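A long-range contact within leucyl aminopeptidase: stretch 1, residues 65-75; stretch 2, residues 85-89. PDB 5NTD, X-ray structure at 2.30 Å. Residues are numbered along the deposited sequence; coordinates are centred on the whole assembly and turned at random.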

ATOM      1  N   PRO G  65     -20.959 -56.615   1.260  1.00 33.12           N
ATOM      2  CA  PRO G  65     -19.952 -57.665   1.381  1.00 32.93           C
ATOM      3  C   PRO G  65     -18.847 -57.445   2.406  1.00 36.13           C
ATOM      4  O   PRO G  65     -18.199 -58.397   2.824  1.00 36.32           O
ATOM      5  CB  PRO G  65     -19.344 -57.745  -0.026  1.00 32.87           C
ATOM      6  CG  PRO G  65     -19.679 -56.456  -0.686  1.00 33.34           C
ATOM      7  CD  PRO G  65     -20.984 -56.027  -0.083  1.00 33.20           C
ATOM      8  N   PHE G  66     -18.605 -56.201   2.779  1.00 36.89           N
ATOM      9  CA  PHE G  66     -17.489 -55.858   3.702  1.00 34.46           C
ATOM     10  C   PHE G  66     -17.984 -55.662   5.120  1.00 34.88           C
ATOM     11  O   PHE G  66     -17.200 -55.328   5.996  1.00 36.75           O
ATOM     12  CB  PHE G  66     -16.726 -54.596   3.210  1.00 33.58           C
ATOM     13  CG  PHE G  66     -17.614 -53.403   3.010  1.00 33.59           C
ATOM     14  CD1 PHE G  66     -17.992 -52.621   4.076  1.00 33.72           C
ATOM     15  CD2 PHE G  66     -18.129 -53.114   1.739  1.00 34.66           C
ATOM     16  CE1 PHE G  66     -18.849 -51.545   3.894  1.00 36.44           C
ATOM     17  CE2 PHE G  66     -18.996 -52.050   1.548  1.00 35.99           C
ATOM     18  CZ  PHE G  66     -19.357 -51.259   2.618  1.00 36.77           C
ATOM     19  N   TYR G  67     -19.285 -55.739   5.322  1.00 33.65           N
ATOM     20  CA  TYR G  67     -19.866 -55.318   6.602  1.00 35.91           C
ATOM     21  C   TYR G  67     -19.516 -56.332   7.665  1.00 37.28           C
ATOM     22  O   TYR G  67     -19.537 -57.510   7.419  1.00 39.77           O
ATOM     23  CB  TYR G  67     -21.386 -55.162   6.526  1.00 38.28           C
ATOM     24  CG  TYR G  67     -22.011 -54.471   7.726  1.00 40.35           C
ATOM     25  CD1 TYR G  67     -22.444 -55.182   8.828  1.00 43.29           C
ATOM     26  CD2 TYR G  67     -22.191 -53.087   7.736  1.00 45.44           C
ATOM     27  CE1 TYR G  67     -23.027 -54.535   9.923  1.00 47.00           C
ATOM     28  CE2 TYR G  67     -22.778 -52.429   8.821  1.00 45.55           C
ATOM     29  CZ  TYR G  67     -23.192 -53.163   9.909  1.00 47.02           C
ATOM     30  OH  TYR G  67     -23.741 -52.498  10.975  1.00 51.09           O
ATOM     31  N   ASN G  68     -19.173 -55.842   8.836  1.00 37.37           N
ATOM     32  CA  ASN G  68     -18.943 -56.680  10.004  1.00 35.54           C
ATOM     33  C   ASN G  68     -19.044 -55.801  11.248  1.00 34.67           C
ATOM     34  O   ASN G  68     -19.379 -54.632  11.132  1.00 38.06           O
ATOM     35  CB  ASN G  68     -17.605 -57.408   9.888  1.00 37.04           C
ATOM     36  CG  ASN G  68     -16.425 -56.557  10.312  1.00 39.09           C
ATOM     37  OD1 ASN G  68     -16.538 -55.347  10.492  1.00 41.10           O
ATOM     38  ND2 ASN G  68     -15.274 -57.194  10.465  1.00 40.49           N
ATOM     39  N   PRO G  69     -18.766 -56.335  12.441  1.00 33.60           N
ATOM     40  CA  PRO G  69     -19.016 -55.503  13.636  1.00 33.89           C
ATOM     41  C   PRO G  69     -18.088 -54.298  13.807  1.00 35.54           C
ATOM     42  O   PRO G  69     -18.469 -53.304  14.436  1.00 36.69           O
ATOM     43  CB  PRO G  69     -18.785 -56.489  14.794  1.00 33.83           C
ATOM     44  CG  PRO G  69     -19.087 -57.826  14.180  1.00 33.25           C
ATOM     45  CD  PRO G  69     -18.565 -57.750  12.789  1.00 32.16           C
ATOM     46  N   ALA G  70     -16.914 -54.381  13.216  1.00 33.34           N
ATOM     47  CA  ALA G  70     -15.979 -53.235  13.211  1.00 34.54           C
ATOM     48  C   ALA G  70     -16.531 -52.069  12.381  1.00 33.76           C
ATOM     49  O   ALA G  70     -16.500 -50.906  12.779  1.00 35.86           O
ATOM     50  CB  ALA G  70     -14.618 -53.665  12.676  1.00 36.17           C
ATOM     51  N   VAL G  71     -17.072 -52.422  11.235  1.00 32.35           N
ATOM     52  CA  VAL G  71     -17.707 -51.457  10.346  1.00 32.65           C
ATOM     53  C   VAL G  71     -18.921 -50.812  11.023  1.00 32.42           C
ATOM     54  O   VAL G  71     -19.153 -49.613  10.923  1.00 33.24           O
ATOM     55  CB  VAL G  71     -18.125 -52.093   9.023  1.00 31.47           C
ATOM     56  CG1 VAL G  71     -18.855 -51.067   8.158  1.00 32.07           C
ATOM     57  CG2 VAL G  71     -16.909 -52.614   8.280  1.00 31.24           C
ATOM     58  N   ALA G  72     -19.668 -51.627  11.730  1.00 32.39           N
ATOM     59  CA  ALA G  72     -20.797 -51.132  12.525  1.00 32.62           C
ATOM     60  C   ALA G  72     -20.301 -50.120  13.549  1.00 34.10           C
ATOM     61  O   ALA G  72     -20.930 -49.075  13.781  1.00 34.81           O
ATOM     62  CB  ALA G  72     -21.521 -52.270  13.235  1.00 31.67           C
ATOM     63  N   GLU G  73     -19.174 -50.430  14.165  1.00 34.17           N
ATOM     64  CA  GLU G  73     -18.579 -49.499  15.166  1.00 36.25           C
ATOM     65  C   GLU G  73     -18.082 -48.203  14.472  1.00 35.48           C
ATOM     66  O   GLU G  73     -18.210 -47.108  15.023  1.00 34.41           O
ATOM     67  CB  GLU G  73     -17.451 -50.157  15.935  1.00 36.55           C
ATOM     68  CG  GLU G  73     -16.900 -49.345  17.101  1.00 38.46           C
ATOM     69  CD  GLU G  73     -17.906 -49.051  18.193  1.00 40.03           C
ATOM     70  OE1 GLU G  73     -18.980 -49.671  18.175  1.00 46.36           O
ATOM     71  OE2 GLU G  73     -17.661 -48.178  19.063  1.00 38.39           O
ATOM     72  N   ALA G  74     -17.544 -48.348  13.270  1.00 33.13           N
ATOM     73  CA  ALA G  74     -17.106 -47.175  12.491  1.00 33.63           C
ATOM     74  C   ALA G  74     -18.269 -46.226  12.256  1.00 33.63           C
ATOM     75  O   ALA G  74     -18.145 -45.010  12.373  1.00 33.85           O
ATOM     76  CB  ALA G  74     -16.506 -47.584  11.163  1.00 34.48           C
ATOM     77  N   ILE G  75     -19.410 -46.815  11.957  1.00 34.78           N
ATOM     78  CA  ILE G  75     -20.665 -46.046  11.747  1.00 35.35           C
ATOM     79  C   ILE G  75     -21.107 -45.287  13.016  1.00 35.18           C
ATOM     80  O   ILE G  75     -21.528 -44.136  12.945  1.00 36.55           O
ATOM     81  CB  ILE G  75     -21.763 -46.944  11.172  1.00 35.44           C
ATOM     82  CG1 ILE G  75     -21.367 -47.343   9.750  1.00 33.93           C
ATOM     83  CG2 ILE G  75     -23.111 -46.228  11.157  1.00 35.38           C
ATOM     84  CD1 ILE G  75     -22.185 -48.482   9.205  1.00 34.95           C
ATOM     85  N   GLY G  85     -12.000 -45.122   9.680  1.00 31.39           N
ATOM     86  CA  GLY G  85     -11.486 -46.330   9.019  1.00 31.28           C
ATOM     87  C   GLY G  85     -11.283 -47.482  10.004  1.00 31.56           C
ATOM     88  O   GLY G  85     -10.851 -47.302  11.156  1.00 29.15           O
ATOM     89  N   VAL G  86     -11.621 -48.665   9.525  1.00 32.15           N
ATOM     90  CA  VAL G  86     -11.415 -49.928  10.289  1.00 32.08           C
ATOM     91  C   VAL G  86     -10.878 -51.033   9.391  1.00 33.15           C
ATOM     92  O   VAL G  86     -11.194 -51.107   8.189  1.00 31.31           O
ATOM     93  CB  VAL G  86     -12.676 -50.466  10.957  1.00 29.98           C
ATOM     94  CG1 VAL G  86     -13.124 -49.544  12.058  1.00 29.38           C
ATOM     95  CG2 VAL G  86     -13.770 -50.677   9.931  1.00 30.62           C
ATOM     96  N   LEU G  87     -10.025 -51.853   9.992  1.00 33.08           N
ATOM     97  CA  LEU G  87      -9.486 -53.043   9.283  1.00 33.72           C
ATOM     98  C   LEU G  87     -10.437 -54.201   9.414  1.00 33.18           C
ATOM     99  O   LEU G  87     -11.025 -54.418  10.465  1.00 32.44           O
ATOM    100  CB  LEU G  87      -8.116 -53.466   9.841  1.00 33.87           C
ATOM    101  CG  LEU G  87      -6.940 -52.544   9.531  1.00 34.16           C
ATOM    102  CD1 LEU G  87      -5.725 -53.138  10.212  1.00 36.10           C
ATOM    103  CD2 LEU G  87      -6.675 -52.386   8.040  1.00 33.81           C
ATOM    104  N   VAL G  88     -10.571 -54.933   8.336  1.00 34.17           N
ATOM    105  CA  VAL G  88     -11.311 -56.190   8.348  1.00 36.50           C
ATOM    106  C   VAL G  88     -10.392 -57.294   7.814  1.00 40.89           C
ATOM    107  O   VAL G  88      -9.958 -57.275   6.665  1.00 40.59           O
ATOM    108  CB  VAL G  88     -12.576 -56.129   7.479  1.00 37.79           C
ATOM    109  CG1 VAL G  88     -13.367 -57.416   7.599  1.00 38.74           C
ATOM    110  CG2 VAL G  88     -13.467 -54.965   7.899  1.00 39.50           C
ATOM    111  N   GLU G  89     -10.085 -58.231   8.688  1.00 47.07           N
ATOM    112  CA  GLU G  89      -9.180 -59.367   8.362  1.00 50.22           C
ATOM    113  C   GLU G  89      -9.872 -60.458   7.539  1.00 50.19           C
ATOM    114  O   GLU G  89     -11.046 -60.800   7.804  1.00 51.34           O
ATOM    115  CB  GLU G  89      -8.605 -59.987   9.635  1.00 53.64           C
ATOM    116  CG  GLU G  89      -7.256 -60.663   9.412  1.00 58.26           C
ATOM    117  CD  GLU G  89      -6.634 -61.152  10.698  1.00 64.69           C
ATOM    118  OE1 GLU G  89      -7.240 -60.956  11.786  1.00 71.03           O
ATOM    119  OE2 GLU G  89      -5.541 -61.755  10.623  1.00 67.64           O
TER

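The axes of helix 69-75 and strand 85-89 approach to 8.1 Å, short for a helix on a strand, where about 10 Å is usual, and the close approach goes with alanine on the helix. The two elements run almost exactly antiparallel, at 176°, and meet mainly through apolar side chains, with no hydrogen bond between them. The interface is mostly small and branched side chains, joined by the amide of N68.

A70 and A74, one turn apart, both point toward the strand, and the alternation of the strand presents V86 and V88 to the helix while L87 and E89 point away. V86 is the hub. V86 CB lies 4.1 Å from A70 CB, V86 CG1 is 4.0 Å from A74 CB, and V86 CG2 is 4.0 Å from V71 CG2, so one valine touches three helix residues. V86 CG1 also comes within 3.7 Å of A70 O; that oxygen already accepts from A74 N, with A74 N to A70 O at 2.8 Å, so the methyl group sits beside it without leaving it unpaired. Near the end of the strand, V88 continues the apolar seam, V88 CG2 lying 4.2 Å from V71 CG2, so V71 bridges both valines.

The start of the helix is fastened by N68, whose OD1 caps the first turn. N68 OD1 accepts from V71 N at 3.1 Å with a nearly straight 167° angle. A70 N also donates to N68 OD1, at 2.9 Å, in a weak bond bent to 120°. With OD1 occupied this way, the amide still faces the strand: N68 ND2 lies 3.4 Å from V88 CG1, a van der Waals contact in which a polar group borders a methyl. The rule to read here is small residues one turn apart on the helix, beta-branched residues alternating on the strand, and a cap that serves its own helix.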